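Local structure of endoribonuclease ToxN (Pectobacterium atrosepticum, 2XDB) at residues 4-9 against 88-93; 36-41 against 46-51; 133-138 against 148-153. The protein cleaves RNA as the toxic endoribonuclease, bound by the ToxI RNA, of a type III toxin-antitoxin system for antiviral defence. All coordinates share one frame; numbering follows the deposited sequence.

Contact 1. Residues 4-9 against 88-93; sequences YTISSK and FMIPII. With nucleotides of chain B.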
loop_
_atom_site.group_PDB
_atom_site.type_symbol
_atom_site.label_atom_id
_atom_site.label_comp_id
_atom_site.label_asym_id
_atom_site.label_seq_id
_atom_site.Cartn_x
_atom_site.Cartn_y
_atom_site.Cartn_z
ATOM N N TYR A 4 -4.793 -0.916 -7.070
ATOM C CA TYR A 4 -5.896 0.037 -6.904
ATOM C C TYR A 4 -5.434 1.482 -6.978
ATOM O O TYR A 4 -4.269 1.783 -6.749
ATOM C CB TYR A 4 -6.546 -0.128 -5.543
ATOM C CG TYR A 4 -7.307 -1.400 -5.358
ATOM C CD1 TYR A 4 -8.689 -1.412 -5.431
ATOM C CD2 TYR A 4 -6.651 -2.592 -5.085
ATOM C CE1 TYR A 4 -9.399 -2.572 -5.260
ATOM C CE2 TYR A 4 -7.351 -3.763 -4.905
ATOM C CZ TYR A 4 -8.722 -3.747 -5.001
ATOM O OH TYR A 4 -9.422 -4.908 -4.826
ATOM N N THR A 5 -6.366 2.372 -7.293
ATOM C CA THR A 5 -6.198 3.786 -6.991
ATOM C C THR A 5 -7.264 4.133 -5.972
ATOM O O THR A 5 -8.251 3.403 -5.817
ATOM C CB THR A 5 -6.361 4.696 -8.215
ATOM O OG1 THR A 5 -7.687 4.574 -8.747
ATOM C CG2 THR A 5 -5.358 4.329 -9.271
ATOM N N ILE A 6 -7.056 5.231 -5.261
ATOM C CA ILE A 6 -7.998 5.663 -4.244
ATOM C C ILE A 6 -8.353 7.117 -4.540
ATOM O O ILE A 6 -7.506 7.872 -5.024
ATOM C CB ILE A 6 -7.394 5.496 -2.837
ATOM C CG1 ILE A 6 -7.130 4.018 -2.570
ATOM C CG2 ILE A 6 -8.312 6.059 -1.764
ATOM C CD1 ILE A 6 -6.305 3.742 -1.320
ATOM N N SER A 7 -9.600 7.508 -4.287
ATOM C CA SER A 7 -10.027 8.870 -4.603
ATOM C C SER A 7 -9.371 9.887 -3.671
ATOM O O SER A 7 -9.108 9.592 -2.512
ATOM C CB SER A 7 -11.550 8.992 -4.546
ATOM O OG SER A 7 -12.003 9.066 -3.210
ATOM N N SER A 8 -9.108 11.085 -4.178
ATOM C CA SER A 8 -8.426 12.104 -3.387
ATOM C C SER A 8 -9.266 12.556 -2.221
ATOM O O SER A 8 -8.753 12.780 -1.127
ATOM C CB SER A 8 -8.102 13.305 -4.246
ATOM O OG SER A 8 -8.025 12.882 -5.589
ATOM N N LYS A 9 -10.562 12.697 -2.463
ATOM C CA LYS A 9 -11.478 13.173 -1.439
ATOM C C LYS A 9 -11.338 12.308 -0.189
ATOM O O LYS A 9 -11.205 12.826 0.918
ATOM C CB LYS A 9 -12.918 13.178 -1.966
ATOM C CG LYS A 9 -13.019 13.551 -3.446
ATOM C CD LYS A 9 -12.505 12.403 -4.342
ATOM C CE LYS A 9 -12.001 12.881 -5.710
ATOM N NZ LYS A 9 -11.612 11.737 -6.587
ATOM N N PHE A 88 2.146 2.605 6.124
ATOM C CA PHE A 88 1.147 3.608 5.776
ATOM C C PHE A 88 -0.049 3.026 5.052
ATOM O O PHE A 88 -0.684 3.722 4.278
ATOM C CB PHE A 88 1.757 4.703 4.921
ATOM C CG PHE A 88 2.945 5.335 5.540
ATOM C CD1 PHE A 88 4.133 5.446 4.841
ATOM C CD2 PHE A 88 2.888 5.802 6.838
ATOM C CE1 PHE A 88 5.238 6.025 5.424
ATOM C CE2 PHE A 88 3.996 6.385 7.426
ATOM C CZ PHE A 88 5.171 6.490 6.719
ATOM N N MET A 89 -0.352 1.757 5.289
ATOM C CA MET A 89 -1.581 1.171 4.770
ATOM C C MET A 89 -2.782 1.824 5.454
ATOM O O MET A 89 -2.651 2.374 6.551
ATOM C CB MET A 89 -1.602 -0.328 5.024
ATOM C CG MET A 89 -1.630 -0.692 6.491
ATOM S SD MET A 89 -1.595 -2.473 6.709
ATOM C CE MET A 89 -1.706 -2.573 8.494
ATOM N N ILE A 90 -3.945 1.761 4.809
ATOM C CA ILE A 90 -5.125 2.458 5.311
ATOM C C ILE A 90 -6.408 1.659 5.117
ATOM O O ILE A 90 -6.538 0.899 4.162
ATOM C CB ILE A 90 -5.278 3.820 4.630
ATOM C CG1 ILE A 90 -5.423 3.666 3.115
ATOM C CG2 ILE A 90 -4.086 4.717 4.932
ATOM C CD1 ILE A 90 -5.578 5.011 2.418
ATOM N N PRO A 91 -7.360 1.801 6.042
ATOM C CA PRO A 91 -8.610 1.078 5.822
ATOM C C PRO A 91 -9.346 1.789 4.698
ATOM O O PRO A 91 -9.207 3.003 4.588
ATOM C CB PRO A 91 -9.345 1.263 7.139
ATOM C CG PRO A 91 -8.829 2.567 7.673
ATOM C CD PRO A 91 -7.409 2.675 7.225
ATOM N N ILE A 92 -10.077 1.065 3.859
ATOM C CA ILE A 92 -10.752 1.702 2.733
ATOM C C ILE A 92 -12.244 1.418 2.693
ATOM O O ILE A 92 -12.727 0.458 3.281
ATOM C CB ILE A 92 -10.146 1.288 1.382
ATOM C CG1 ILE A 92 -10.256 -0.225 1.179
ATOM C CG2 ILE A 92 -8.703 1.723 1.299
ATOM C CD1 ILE A 92 -11.485 -0.644 0.413
ATOM N N ILE A 93 -12.956 2.288 1.998
ATOM C CA ILE A 93 -14.360 2.116 1.665
ATOM C C ILE A 93 -14.404 1.699 0.193
ATOM O O ILE A 93 -13.754 2.322 -0.647
ATOM C CB ILE A 93 -15.075 3.460 1.806
ATOM C CG1 ILE A 93 -15.070 3.914 3.253
ATOM C CG2 ILE A 93 -16.485 3.380 1.306
ATOM C CD1 ILE A 93 -15.610 5.316 3.420
ATOM P P U B 2 9.686 8.570 1.579
ATOM O OP1 U B 2 11.149 8.438 1.695
ATOM O OP2 U B 2 8.887 7.443 1.040
ATOM O "O5'" U B 2 9.124 9.015 2.988
ATOM C "C5'" U B 2 9.712 10.064 3.739
ATOM C "C4'" U B 2 8.924 10.309 4.998
ATOM O "O4'" U B 2 7.611 10.840 4.679
ATOM C "C3'" U B 2 8.634 9.071 5.824
ATOM O "O3'" U B 2 9.727 8.717 6.642
ATOM C "C2'" U B 2 7.411 9.486 6.616
ATOM O "O2'" U B 2 7.813 10.333 7.675
ATOM C "C1'" U B 2 6.659 10.337 5.596
ATOM N N1 U B 2 5.619 9.619 4.825
ATOM C C2 U B 2 4.372 9.471 5.382
ATOM O O2 U B 2 4.107 9.885 6.488
ATOM N N3 U B 2 3.453 8.811 4.612
ATOM C C4 U B 2 3.645 8.300 3.346
ATOM O O4 U B 2 2.721 7.735 2.759
ATOM C C5 U B 2 4.960 8.500 2.833
ATOM C C6 U B 2 5.874 9.138 3.568
#
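Ile-6 meets Ile-90 and Ile-92 through a single methyl, which makes the pairing a compact example of two segments meeting across a protein interior. From CB of Ile-6, which itself stays clear of 88-93, the side chain forks. CG2 lies anti to the backbone N, while CG1 takes the place anti to the carbonyl carbon (chi1 -63°); an extended second torsion then carries CD1 outward to the far segment. There CD1 approaches CD1 of Ile-90 tip to tip, at 4.0 Å. The same Ile-6 CD1 is 4.1 Å from CG2 of Ile-92, and these two side chains cross obliquely. The methyl thus lies against two residues, separated by one in the sequence, whose side chains both point toward 4-9. Ile-11 of helix 8-17, Leu-48 and Val-97 pack round Ile-6.

Past Ile-6 the chain turns into that helix; Ser-7 is the N-cap, and its OG is also hydrogen-bonded to Glu-96. At the start of the other segment, Phe-88 faces the RNA. The base of U2 of chain B lies over one face of the ring with the two planes nearly parallel, its N3 3.3 Å above the ring centre. CD1 of Phe-88 is 3.3 Å from C4 of U2, and CZ of Phe-88 is 3.4 Å from C2 of that base. One short segment therefore serves both the apolar core and the bound RNA. Strands 3-6 and 80-91 lie in one antiparallel sheet, separated by two others, and Ile-6, Ile-90 and Ile-92 pack together in the interior, consistent with the small curled barrel of the SH3 clan.

Contact 2. Residues 36-41 against 46-51; sequences IGIVLE and KYLAPL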
loop_
_atom_site.group_PDB
_atom_site.type_symbol
_atom_site.label_atom_id
_atom_site.label_comp_id
_atom_site.label_asym_id
_atom_site.label_seq_id
_atom_site.Cartn_x
_atom_site.Cartn_y
_atom_site.Cartn_z
ATOM N N ILE A 36 -1.766 -1.687 -3.213
ATOM C CA ILE A 36 -1.868 -3.149 -3.371
ATOM C C ILE A 36 -3.061 -3.801 -2.653
ATOM O O ILE A 36 -3.384 -3.466 -1.516
ATOM C CB ILE A 36 -0.584 -3.877 -2.958
ATOM C CG1 ILE A 36 0.590 -3.231 -3.635
ATOM C CG2 ILE A 36 -0.585 -5.296 -3.509
ATOM C CD1 ILE A 36 0.549 -3.504 -5.108
ATOM N N GLY A 37 -3.613 -4.814 -3.322
ATOM C CA GLY A 37 -5.000 -5.232 -3.228
ATOM C C GLY A 37 -5.507 -6.101 -2.112
ATOM O O GLY A 37 -5.893 -7.231 -2.305
ATOM N N ILE A 38 -5.590 -5.511 -0.946
ATOM C CA ILE A 38 -6.136 -6.149 0.238
ATOM C C ILE A 38 -5.139 -7.028 0.907
ATOM O O ILE A 38 -5.076 -8.246 0.759
ATOM C CB ILE A 38 -7.453 -6.797 0.085
ATOM C CG1 ILE A 38 -8.438 -5.791 -0.495
ATOM C CG2 ILE A 38 -7.965 -7.079 1.479
ATOM C CD1 ILE A 38 -9.810 -5.963 0.089
ATOM N N VAL A 39 -4.381 -6.314 1.701
ATOM C CA VAL A 39 -3.158 -6.734 2.247
ATOM C C VAL A 39 -3.523 -7.309 3.615
ATOM O O VAL A 39 -2.858 -8.214 4.117
ATOM C CB VAL A 39 -2.312 -5.464 2.287
ATOM C CG1 VAL A 39 -2.309 -4.815 3.674
ATOM C CG2 VAL A 39 -0.943 -5.709 1.707
ATOM N N LEU A 40 -4.622 -6.806 4.180
ATOM C CA LEU A 40 -5.171 -7.280 5.451
ATOM C C LEU A 40 -6.670 -7.051 5.483
ATOM O O LEU A 40 -7.156 -5.970 5.134
ATOM C CB LEU A 40 -4.575 -6.505 6.628
ATOM C CG LEU A 40 -4.383 -7.190 7.977
ATOM C CD1 LEU A 40 -4.384 -6.170 9.093
ATOM C CD2 LEU A 40 -5.461 -8.183 8.204
ATOM N N GLU A 41 -7.401 -8.064 5.923
ATOM C CA GLU A 41 -8.817 -7.912 6.166
ATOM C C GLU A 41 -9.123 -8.456 7.547
ATOM O O GLU A 41 -8.999 -9.646 7.785
ATOM C CB GLU A 41 -9.621 -8.658 5.117
ATOM C CG GLU A 41 -11.115 -8.493 5.294
ATOM C CD GLU A 41 -11.899 -8.928 4.071
ATOM O OE1 GLU A 41 -11.270 -9.423 3.100
ATOM O OE2 GLU A 41 -13.143 -8.771 4.087
ATOM N N LYS A 46 -10.838 -3.502 5.466
ATOM C CA LYS A 46 -9.991 -3.862 4.333
ATOM C C LYS A 46 -8.886 -2.837 4.159
ATOM O O LYS A 46 -9.158 -1.651 3.945
ATOM C CB LYS A 46 -10.825 -3.964 3.057
ATOM C CG LYS A 46 -11.905 -5.007 3.193
ATOM C CD LYS A 46 -12.780 -5.152 1.979
ATOM C CE LYS A 46 -13.721 -6.319 2.227
ATOM N NZ LYS A 46 -14.689 -6.545 1.132
ATOM N N TYR A 47 -7.643 -3.297 4.261
ATOM C CA TYR A 47 -6.498 -2.417 4.118
ATOM C C TYR A 47 -5.862 -2.490 2.742
ATOM O O TYR A 47 -5.704 -3.571 2.177
ATOM C CB TYR A 47 -5.448 -2.763 5.174
ATOM C CG TYR A 47 -5.706 -2.102 6.504
ATOM C CD1 TYR A 47 -5.136 -0.872 6.810
ATOM C CD2 TYR A 47 -6.534 -2.691 7.444
ATOM C CE1 TYR A 47 -5.378 -0.254 8.011
ATOM C CE2 TYR A 47 -6.776 -2.083 8.649
ATOM C CZ TYR A 47 -6.202 -0.861 8.924
ATOM O OH TYR A 47 -6.449 -0.252 10.130
ATOM N N LEU A 48 -5.483 -1.335 2.209
ATOM C CA LEU A 48 -4.622 -1.280 1.034
ATOM C C LEU A 48 -3.325 -0.605 1.438
ATOM O O LEU A 48 -3.321 0.260 2.313
ATOM C CB LEU A 48 -5.269 -0.476 -0.096
ATOM C CG LEU A 48 -6.590 -0.978 -0.666
ATOM C CD1 LEU A 48 -6.998 -0.121 -1.868
ATOM C CD2 LEU A 48 -6.464 -2.443 -1.061
ATOM N N ALA A 49 -2.227 -0.977 0.783
ATOM C CA ALA A 49 -0.925 -0.390 1.092
ATOM C C ALA A 49 -0.350 0.331 -0.119
ATOM O O ALA A 49 -0.497 -0.132 -1.246
ATOM C CB ALA A 49 0.031 -1.460 1.544
ATOM N N PRO A 50 0.327 1.464 0.108
ATOM C CA PRO A 50 0.846 2.217 -1.030
ATOM C C PRO A 50 2.123 1.595 -1.557
ATOM O O PRO A 50 2.933 1.107 -0.767
ATOM C CB PRO A 50 1.147 3.589 -0.423
ATOM C CG PRO A 50 1.504 3.277 0.996
ATOM C CD PRO A 50 0.640 2.112 1.393
ATOM N N LEU A 51 2.288 1.598 -2.878
ATOM C CA LEU A 51 3.552 1.243 -3.495
ATOM C C LEU A 51 4.360 2.531 -3.664
ATOM O O LEU A 51 3.786 3.604 -3.854
ATOM C CB LEU A 51 3.308 0.627 -4.861
ATOM C CG LEU A 51 2.579 -0.705 -4.958
ATOM C CD1 LEU A 51 2.190 -0.971 -6.401
ATOM C CD2 LEU A 51 3.505 -1.771 -4.473
#
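Ile-36 and Leu-51 cross at about a right angle, the CG1–CD1 arm of Ile-36 lying against both methyls of Leu-51; CG1 of Ile-36 is 3.4 Å from CD2 of Leu-51. Further along, the CD2 branch of Leu-48 reaches under the bend of the other strand, 3.9 Å from CG1 of Ile-38. Val-39 completes this apolar middle by setting its CG1 4.0 Å from CB of Tyr-47.

The bend itself is an inverse gamma turn centred on Gly-37, closed by a weak bond from Ile-38 N to Ile-36 O, and backbone bonds join the strands before and after it. Ile-36 N donates to Ala-49 O at 2.8 Å. Beyond the turn Val-39 N donates to Tyr-47 O at 3.1 Å, and Tyr-47 N returns a bond of 2.9 Å to Leu-40 O. The phenol OH of Tyr-47 is hydrogen-bonded to Glu-154.

At the polar edge Glu-41 and Lys-46 run side by side, both extended beyond CG and pointing the same way. OE2 of Glu-41 stays 4.0 Å from NZ of Lys-46, beyond salt-bridge distance; the ammonium is instead salt-bridged to Glu-94. Together strands 35-42 and 45-52 form an antiparallel beta hairpin whose first strand is broken by corners at Gly-37, the centre of the inverse gamma turn, and at Val-39.

Contact 3. Residues 133-138 against 148-153; sequences DTLRNL and CNFSLL. With nucleotides of chain B.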
loop_
_atom_site.group_PDB
_atom_site.type_symbol
_atom_site.label_atom_id
_atom_site.label_comp_id
_atom_site.label_asym_id
_atom_site.label_seq_id
_atom_site.Cartn_x
_atom_site.Cartn_y
_atom_site.Cartn_z
ATOM N N ASP A 133 -0.573 -8.169 9.191
ATOM C CA ASP A 133 -1.272 -8.550 10.401
ATOM C C ASP A 133 -0.401 -8.282 11.620
ATOM O O ASP A 133 -0.873 -7.746 12.624
ATOM C CB ASP A 133 -1.668 -10.028 10.342
ATOM C CG ASP A 133 -2.515 -10.464 11.541
ATOM O OD1 ASP A 133 -3.414 -9.702 11.953
ATOM O OD2 ASP A 133 -2.289 -11.577 12.069
ATOM N N THR A 134 0.874 -8.645 11.542
ATOM C CA THR A 134 1.732 -8.508 12.707
ATOM C C THR A 134 2.041 -7.037 12.930
ATOM O O THR A 134 2.198 -6.587 14.060
ATOM C CB THR A 134 3.038 -9.309 12.569
ATOM O OG1 THR A 134 2.735 -10.679 12.285
ATOM C CG2 THR A 134 3.839 -9.247 13.856
ATOM N N LEU A 135 2.108 -6.285 11.841
ATOM C CA LEU A 135 2.388 -4.861 11.927
ATOM C C LEU A 135 1.302 -4.177 12.733
ATOM O O LEU A 135 1.581 -3.443 13.687
ATOM C CB LEU A 135 2.491 -4.249 10.538
ATOM C CG LEU A 135 2.633 -2.738 10.487
ATOM C CD1 LEU A 135 3.910 -2.319 11.181
ATOM C CD2 LEU A 135 2.618 -2.263 9.043
ATOM N N ARG A 136 0.057 -4.441 12.365
ATOM C CA ARG A 136 -1.070 -3.798 13.028
ATOM C C ARG A 136 -1.162 -4.257 14.482
ATOM O O ARG A 136 -1.433 -3.455 15.367
ATOM C CB ARG A 136 -2.360 -4.087 12.263
ATOM C CG ARG A 136 -3.641 -3.637 12.914
ATOM C CD ARG A 136 -4.833 -4.065 12.037
ATOM N NE ARG A 136 -6.103 -3.615 12.579
ATOM C CZ ARG A 136 -6.833 -4.308 13.443
ATOM N NH1 ARG A 136 -6.430 -5.501 13.847
ATOM N NH2 ARG A 136 -7.973 -3.805 13.904
ATOM N N ASN A 137 -0.914 -5.537 14.736
ATOM C CA ASN A 137 -0.941 -6.029 16.109
ATOM C C ASN A 137 0.053 -5.280 16.991
ATOM O O ASN A 137 -0.303 -4.773 18.050
ATOM C CB ASN A 137 -0.656 -7.522 16.156
ATOM C CG ASN A 137 -1.817 -8.339 15.676
ATOM O OD1 ASN A 137 -2.961 -7.885 15.722
ATOM N ND2 ASN A 137 -1.539 -9.559 15.208
ATOM N N LEU A 138 1.297 -5.202 16.536
ATOM C CA LEU A 138 2.314 -4.456 17.253
ATOM C C LEU A 138 1.882 -3.015 17.484
ATOM O O LEU A 138 2.106 -2.465 18.565
ATOM C CB LEU A 138 3.645 -4.511 16.512
ATOM C CG LEU A 138 4.249 -5.924 16.433
ATOM C CD1 LEU A 138 5.607 -5.933 15.769
ATOM C CD2 LEU A 138 4.367 -6.504 17.810
ATOM N N CYS A 148 0.832 4.830 10.397
ATOM C CA CYS A 148 -0.509 5.393 10.473
ATOM C C CYS A 148 -1.138 4.891 11.751
ATOM O O CYS A 148 -0.939 3.737 12.142
ATOM C CB CYS A 148 -1.385 4.965 9.290
ATOM S SG CYS A 148 -0.999 5.735 7.704
ATOM N N ASN A 149 -1.906 5.759 12.395
ATOM C CA ASN A 149 -2.631 5.392 13.590
ATOM C C ASN A 149 -3.831 4.524 13.210
ATOM O O ASN A 149 -4.944 5.022 13.013
ATOM C CB ASN A 149 -3.071 6.652 14.328
ATOM C CG ASN A 149 -3.736 6.354 15.646
ATOM O OD1 ASN A 149 -4.138 5.214 15.932
ATOM N ND2 ASN A 149 -3.873 7.385 16.464
ATOM N N PHE A 150 -3.603 3.220 13.102
ATOM C CA PHE A 150 -4.642 2.316 12.615
ATOM C C PHE A 150 -5.951 2.355 13.412
ATOM O O PHE A 150 -7.025 2.281 12.826
ATOM C CB PHE A 150 -4.126 0.890 12.526
ATOM C CG PHE A 150 -2.894 0.738 11.691
ATOM C CD1 PHE A 150 -2.884 1.151 10.368
ATOM C CD2 PHE A 150 -1.748 0.149 12.223
ATOM C CE1 PHE A 150 -1.739 1.006 9.584
ATOM C CE2 PHE A 150 -0.604 0.000 11.450
ATOM C CZ PHE A 150 -0.602 0.429 10.123
ATOM N N SER A 151 -5.876 2.462 14.735
ATOM C CA SER A 151 -7.098 2.517 15.549
ATOM C C SER A 151 -7.923 3.773 15.256
ATOM O O SER A 151 -9.157 3.713 15.165
ATOM C CB SER A 151 -6.779 2.474 17.041
ATOM O OG SER A 151 -5.949 1.378 17.379
ATOM N N LEU A 152 -7.240 4.910 15.125
ATOM C CA LEU A 152 -7.912 6.178 14.886
ATOM C C LEU A 152 -8.577 6.147 13.506
ATOM O O LEU A 152 -9.763 6.464 13.379
ATOM C CB LEU A 152 -6.913 7.340 14.973
ATOM C CG LEU A 152 -7.388 8.678 15.565
ATOM C CD1 LEU A 152 -6.711 9.883 14.906
ATOM C CD2 LEU A 152 -8.876 8.801 15.450
ATOM N N LEU A 153 -7.810 5.764 12.480
ATOM C CA LEU A 153 -8.349 5.634 11.136
ATOM C C LEU A 153 -9.525 4.669 11.161
ATOM O O LEU A 153 -10.579 4.937 10.581
ATOM C CB LEU A 153 -7.293 5.131 10.152
ATOM C CG LEU A 153 -6.147 6.079 9.816
ATOM C CD1 LEU A 153 -5.296 5.554 8.651
ATOM C CD2 LEU A 153 -6.693 7.440 9.478
ATOM P P U B 21 1.447 -11.651 16.578
ATOM O OP1 U B 21 1.945 -11.829 15.184
ATOM O OP2 U B 21 1.048 -10.295 17.032
ATOM O "O5'" U B 21 0.262 -12.679 16.841
ATOM C "C5'" U B 21 -0.364 -12.764 18.116
ATOM C "C4'" U B 21 -0.723 -14.182 18.505
ATOM O "O4'" U B 21 -1.573 -14.795 17.493
ATOM C "C3'" U B 21 0.444 -15.147 18.721
ATOM O "O3'" U B 21 0.117 -16.033 19.794
ATOM C "C2'" U B 21 0.453 -15.943 17.419
ATOM O "O2'" U B 21 1.076 -17.204 17.512
ATOM C "C1'" U B 21 -1.046 -16.068 17.158
ATOM N N1 U B 21 -1.525 -16.506 15.812
ATOM C C2 U B 21 -0.695 -16.534 14.698
ATOM O O2 U B 21 0.483 -16.216 14.704
ATOM N N3 U B 21 -1.305 -16.959 13.537
ATOM C C4 U B 21 -2.621 -17.350 13.360
ATOM O O4 U B 21 -3.016 -17.706 12.246
ATOM C C5 U B 21 -3.411 -17.294 14.550
ATOM C C6 U B 21 -2.847 -16.886 15.694
#
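The ring of Phe-150 meets helix 125-140 obliquely: CD2 of Leu-135 is 4.3 Å from CZ of Phe-150, and CA of Arg-136 is 4.1 Å from CD2 of the same ring. Over one face of the Phe-150 ring lies the carbonyl oxygen of Cys-148, 3.5 Å above the plane and above its centre. With CG anti to the carbonyl carbon (chi1 -55°), the ring projects from the start of its own helix onto the neighbouring one, and the interface is this one ring meeting a leucine methyl and the CA and CB of Arg-136.

The side chain of Arg-136 runs away from the ring, and its NE forms a salt bridge with Glu-154, tying the same two helices together by charge. Asn-149 caps the first turn of helix 150-156: its OD1 accepts from Leu-152 N at 3.2 Å, the N-H well above the amide plane.

Asn-137 leaves the helix on the side away from 148-153, and its ND2 makes a weak hydrogen bond to OP2 of U21 of chain B; CG2 of Thr-134 is 3.5 Å from OP1 of that phosphate. Helix 125-140 therefore lies between the RNA backbone and helix 150-156. Strand 35-42 touches it through Leu-40 on Arg-136, strand 80-91 through Leu-86 on Leu-135, and Met-89 of that second strand also packs on Phe-150.

Overall arrangement
Contacts 1 and 2 share one antiparallel sheet, their centres about 9 Å apart: strand 80-91 pairs with strand 45-52, as Ile-90 and Ile-92 bond to Leu-48 and Lys-46, and strand 3-6 flanks strand 35-42. Along the chain the hairpin of contact 2 falls between the two segments of contact 1, and contact 3 follows both. Its centre lies about 15 Å from that of contact 1 and 13 Å from that of contact 2. Phe-150 meets Met-89 and Tyr-47, while Arg-136 meets Leu-40, so the two helices back onto the sheet. RNA chain B touches residues of contacts 1 and 3, so both segments 88-93 and 133-138 take part in binding it.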